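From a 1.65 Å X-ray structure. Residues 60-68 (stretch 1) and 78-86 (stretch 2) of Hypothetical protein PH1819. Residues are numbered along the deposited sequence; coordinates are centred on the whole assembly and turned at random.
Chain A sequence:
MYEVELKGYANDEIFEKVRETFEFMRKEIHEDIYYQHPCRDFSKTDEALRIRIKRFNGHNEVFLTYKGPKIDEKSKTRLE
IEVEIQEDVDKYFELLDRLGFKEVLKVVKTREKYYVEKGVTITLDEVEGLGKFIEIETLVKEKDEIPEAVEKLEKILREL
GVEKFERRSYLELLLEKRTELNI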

# COMPACT_ATOMS: atom_id res chain seq x y z
N ASN A 60 6.15 10.74 14.58
CA ASN A 60 6.22 10.69 13.13
C ASN A 60 5.19 9.66 12.66
O ASN A 60 5.20 8.52 13.11
CB ASN A 60 7.61 10.23 12.67
CG ASN A 60 8.69 11.25 12.95
OD1 ASN A 60 8.70 12.35 12.38
ND2 ASN A 60 9.62 10.90 13.83
N GLU A 61 4.29 10.08 11.79
CA GLU A 61 3.28 9.18 11.24
C GLU A 61 3.46 9.22 9.73
O GLU A 61 3.81 10.26 9.18
CB GLU A 61 1.86 9.62 11.59
CG GLU A 61 1.52 9.58 13.07
CD GLU A 61 0.04 9.82 13.33
OE1 GLU A 61 -0.53 10.73 12.70
OE2 GLU A 61 -0.54 9.10 14.16
N VAL A 62 3.22 8.10 9.07
CA VAL A 62 3.39 8.03 7.63
C VAL A 62 2.14 7.43 7.02
O VAL A 62 1.61 6.45 7.54
CB VAL A 62 4.59 7.17 7.26
CG1 VAL A 62 4.78 7.16 5.75
CG2 VAL A 62 5.84 7.70 7.96
N PHE A 63 1.67 8.01 5.93
CA PHE A 63 0.47 7.51 5.28
C PHE A 63 0.64 7.40 3.78
O PHE A 63 1.37 8.18 3.17
CB PHE A 63 -0.72 8.44 5.56
CG PHE A 63 -1.00 8.65 7.02
CD1 PHE A 63 -0.29 9.61 7.75
CD2 PHE A 63 -1.96 7.89 7.68
CE1 PHE A 63 -0.53 9.79 9.11
CE2 PHE A 63 -2.21 8.07 9.04
CZ PHE A 63 -1.49 9.02 9.76
N LEU A 64 -0.02 6.41 3.20
CA LEU A 64 -0.02 6.20 1.76
C LEU A 64 -1.47 6.52 1.39
O LEU A 64 -2.40 5.90 1.91
CB LEU A 64 0.30 4.75 1.41
CG LEU A 64 0.09 4.36 -0.06
CD1 LEU A 64 0.98 5.21 -0.97
CD2 LEU A 64 0.44 2.89 -0.24
N THR A 65 -1.65 7.49 0.51
CA THR A 65 -2.99 7.91 0.15
C THR A 65 -3.23 8.00 -1.34
O THR A 65 -2.40 8.53 -2.08
CB THR A 65 -3.29 9.29 0.76
OG1 THR A 65 -3.07 9.25 2.17
CG2 THR A 65 -4.73 9.71 0.48
N TYR A 66 -4.36 7.45 -1.77
CA TYR A 66 -4.78 7.52 -3.16
C TYR A 66 -5.95 8.49 -3.15
O TYR A 66 -6.81 8.43 -2.27
CB TYR A 66 -5.31 6.19 -3.68
CG TYR A 66 -6.08 6.31 -4.98
CD1 TYR A 66 -5.42 6.42 -6.21
CD2 TYR A 66 -7.47 6.37 -4.98
CE1 TYR A 66 -6.12 6.58 -7.40
CE2 TYR A 66 -8.19 6.52 -6.16
CZ TYR A 66 -7.51 6.63 -7.37
OH TYR A 66 -8.22 6.78 -8.53
N LYS A 67 -5.97 9.39 -4.12
CA LYS A 67 -7.08 10.31 -4.24
C LYS A 67 -7.70 10.16 -5.62
O LYS A 67 -6.99 10.13 -6.63
CB LYS A 67 -6.63 11.74 -4.01
CG LYS A 67 -6.26 12.01 -2.56
CD LYS A 67 -6.51 13.45 -2.19
CE LYS A 67 -6.15 13.70 -0.73
NZ LYS A 67 -6.56 15.07 -0.30
N GLY A 68 -9.02 10.06 -5.65
CA GLY A 68 -9.73 9.92 -6.90
C GLY A 68 -10.00 11.29 -7.49
O GLY A 68 -9.60 12.30 -6.92
N ARG A 78 -12.99 14.66 -2.95
CA ARG A 78 -12.71 13.51 -3.79
C ARG A 78 -12.67 12.25 -2.95
O ARG A 78 -12.53 12.31 -1.73
CB ARG A 78 -11.37 13.70 -4.48
CG ARG A 78 -10.21 13.82 -3.52
CD ARG A 78 -9.17 14.78 -4.05
NE ARG A 78 -8.86 14.48 -5.44
CZ ARG A 78 -8.24 15.32 -6.26
NH1 ARG A 78 -7.85 16.51 -5.83
NH2 ARG A 78 -8.01 14.96 -7.52
N LEU A 79 -12.80 11.12 -3.61
CA LEU A 79 -12.74 9.84 -2.93
C LEU A 79 -11.29 9.66 -2.50
O LEU A 79 -10.36 10.06 -3.20
CB LEU A 79 -13.18 8.73 -3.87
CG LEU A 79 -12.92 7.27 -3.48
CD1 LEU A 79 -13.85 6.37 -4.27
CD2 LEU A 79 -11.46 6.91 -3.75
N GLU A 80 -11.09 9.07 -1.33
CA GLU A 80 -9.74 8.85 -0.85
C GLU A 80 -9.63 7.49 -0.20
O GLU A 80 -10.57 7.01 0.43
CB GLU A 80 -9.35 9.92 0.18
CG GLU A 80 -9.27 11.33 -0.38
CD GLU A 80 -8.93 12.36 0.69
OE1 GLU A 80 -7.82 12.27 1.27
OE2 GLU A 80 -9.77 13.24 0.95
N ILE A 81 -8.47 6.87 -0.38
CA ILE A 81 -8.19 5.59 0.24
C ILE A 81 -6.86 5.87 0.92
O ILE A 81 -5.88 6.25 0.28
CB ILE A 81 -8.01 4.47 -0.79
CG1 ILE A 81 -9.27 4.34 -1.65
CG2 ILE A 81 -7.73 3.15 -0.06
CD1 ILE A 81 -9.12 3.33 -2.78
N GLU A 82 -6.83 5.71 2.23
CA GLU A 82 -5.62 5.98 2.98
C GLU A 82 -5.31 4.90 3.97
O GLU A 82 -6.20 4.41 4.68
CB GLU A 82 -5.76 7.32 3.70
CG GLU A 82 -4.60 7.68 4.61
CD GLU A 82 -4.63 9.14 5.00
OE1 GLU A 82 -4.46 10.00 4.10
OE2 GLU A 82 -4.82 9.44 6.19
N VAL A 83 -4.04 4.51 4.02
CA VAL A 83 -3.60 3.51 4.96
C VAL A 83 -2.39 4.08 5.66
O VAL A 83 -1.64 4.89 5.09
CB VAL A 83 -3.20 2.20 4.26
CG1 VAL A 83 -4.42 1.58 3.60
CG2 VAL A 83 -2.11 2.46 3.23
N GLU A 84 -2.21 3.68 6.91
CA GLU A 84 -1.08 4.17 7.67
C GLU A 84 0.07 3.20 7.57
O GLU A 84 -0.11 1.98 7.73
CB GLU A 84 -1.46 4.37 9.14
CG GLU A 84 -0.45 5.21 9.90
CD GLU A 84 -0.84 5.45 11.34
OE1 GLU A 84 -2.05 5.44 11.65
OE2 GLU A 84 0.08 5.67 12.17
N ILE A 85 1.26 3.73 7.28
CA ILE A 85 2.47 2.93 7.19
C ILE A 85 3.05 2.97 8.60
O ILE A 85 3.62 3.98 9.02
CB ILE A 85 3.46 3.55 6.19
CG1 ILE A 85 2.92 3.39 4.76
CG2 ILE A 85 4.83 2.88 6.32
CD1 ILE A 85 3.63 4.22 3.72
N GLN A 86 2.87 1.88 9.34
CA GLN A 86 3.34 1.81 10.72
C GLN A 86 4.80 1.42 10.89
O GLN A 86 5.40 1.64 11.94
CB GLN A 86 2.45 0.84 11.51
CG GLN A 86 0.99 1.27 11.55
CD GLN A 86 0.12 0.30 12.32
OE1 GLN A 86 0.34 0.06 13.51
NE2 GLN A 86 -0.88 -0.26 11.65
O HOH W 1 2.73 5.99 11.04

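The two strands run antiparallel, their N-to-C directions 147° apart, and the backbone pairing follows from which residues turn N-H and C=O inward. Leu-64 and Val-83 satisfy each other twice: Leu-64 N donates to Val-83 O at 2.9 Å (N-H...O angle 167°), and Val-83 N returns the bond to Leu-64 O at 3.0 Å (168°). Tyr-66 and Ile-81 repeat the pattern, with Tyr-66 N to Ile-81 O at 2.8 Å (171°) and Ile-81 N to Tyr-66 O at 3.0 Å (165°). Beyond them Gly-68 N gives a nearly linear bond to Leu-79 O, 2.8 Å at 176°. Gly-68 O is met by a side chain: Arg-78 NE donates to it at 2.7 Å (161°), and Arg-78 NH2 adds a weak bond to Gly-68 O at 3.2 Å (134°).

At the other end, Ile-85 N donates to Val-62 O at 2.8 Å (156°), but the return bond is replaced by water. This water accepts from Val-62 N at 2.9 Å and donates to Ile-85 O at 3.0 Å and to Glu-84 OE2 at 2.9 Å, so one molecule serves both backbone groups and a carboxylate.

Between the bonded pairs, CA-H groups approach the same carbonyls; Thr-65 CA lies 3.3 Å from Ile-81 O, with 143° at the hydrogen.

On the face carrying Phe-63, Thr-65 and Lys-67, Thr-65 OG1 donates to Glu-82 OE1 at a very short 2.5 Å. Lys-67 NZ forms a longer salt bridge with Glu-80 OE1, at 3.4 Å. The face carrying Val-62, Leu-64 and Tyr-66 is largely apolar across the pair: Val-62 CG1 meets Ile-85 CD1 at 3.8 Å, Leu-64 CB meets Val-83 CG2 at 3.8 Å, and Tyr-66 CD2 lies 4.1 Å from Ile-81 CD1.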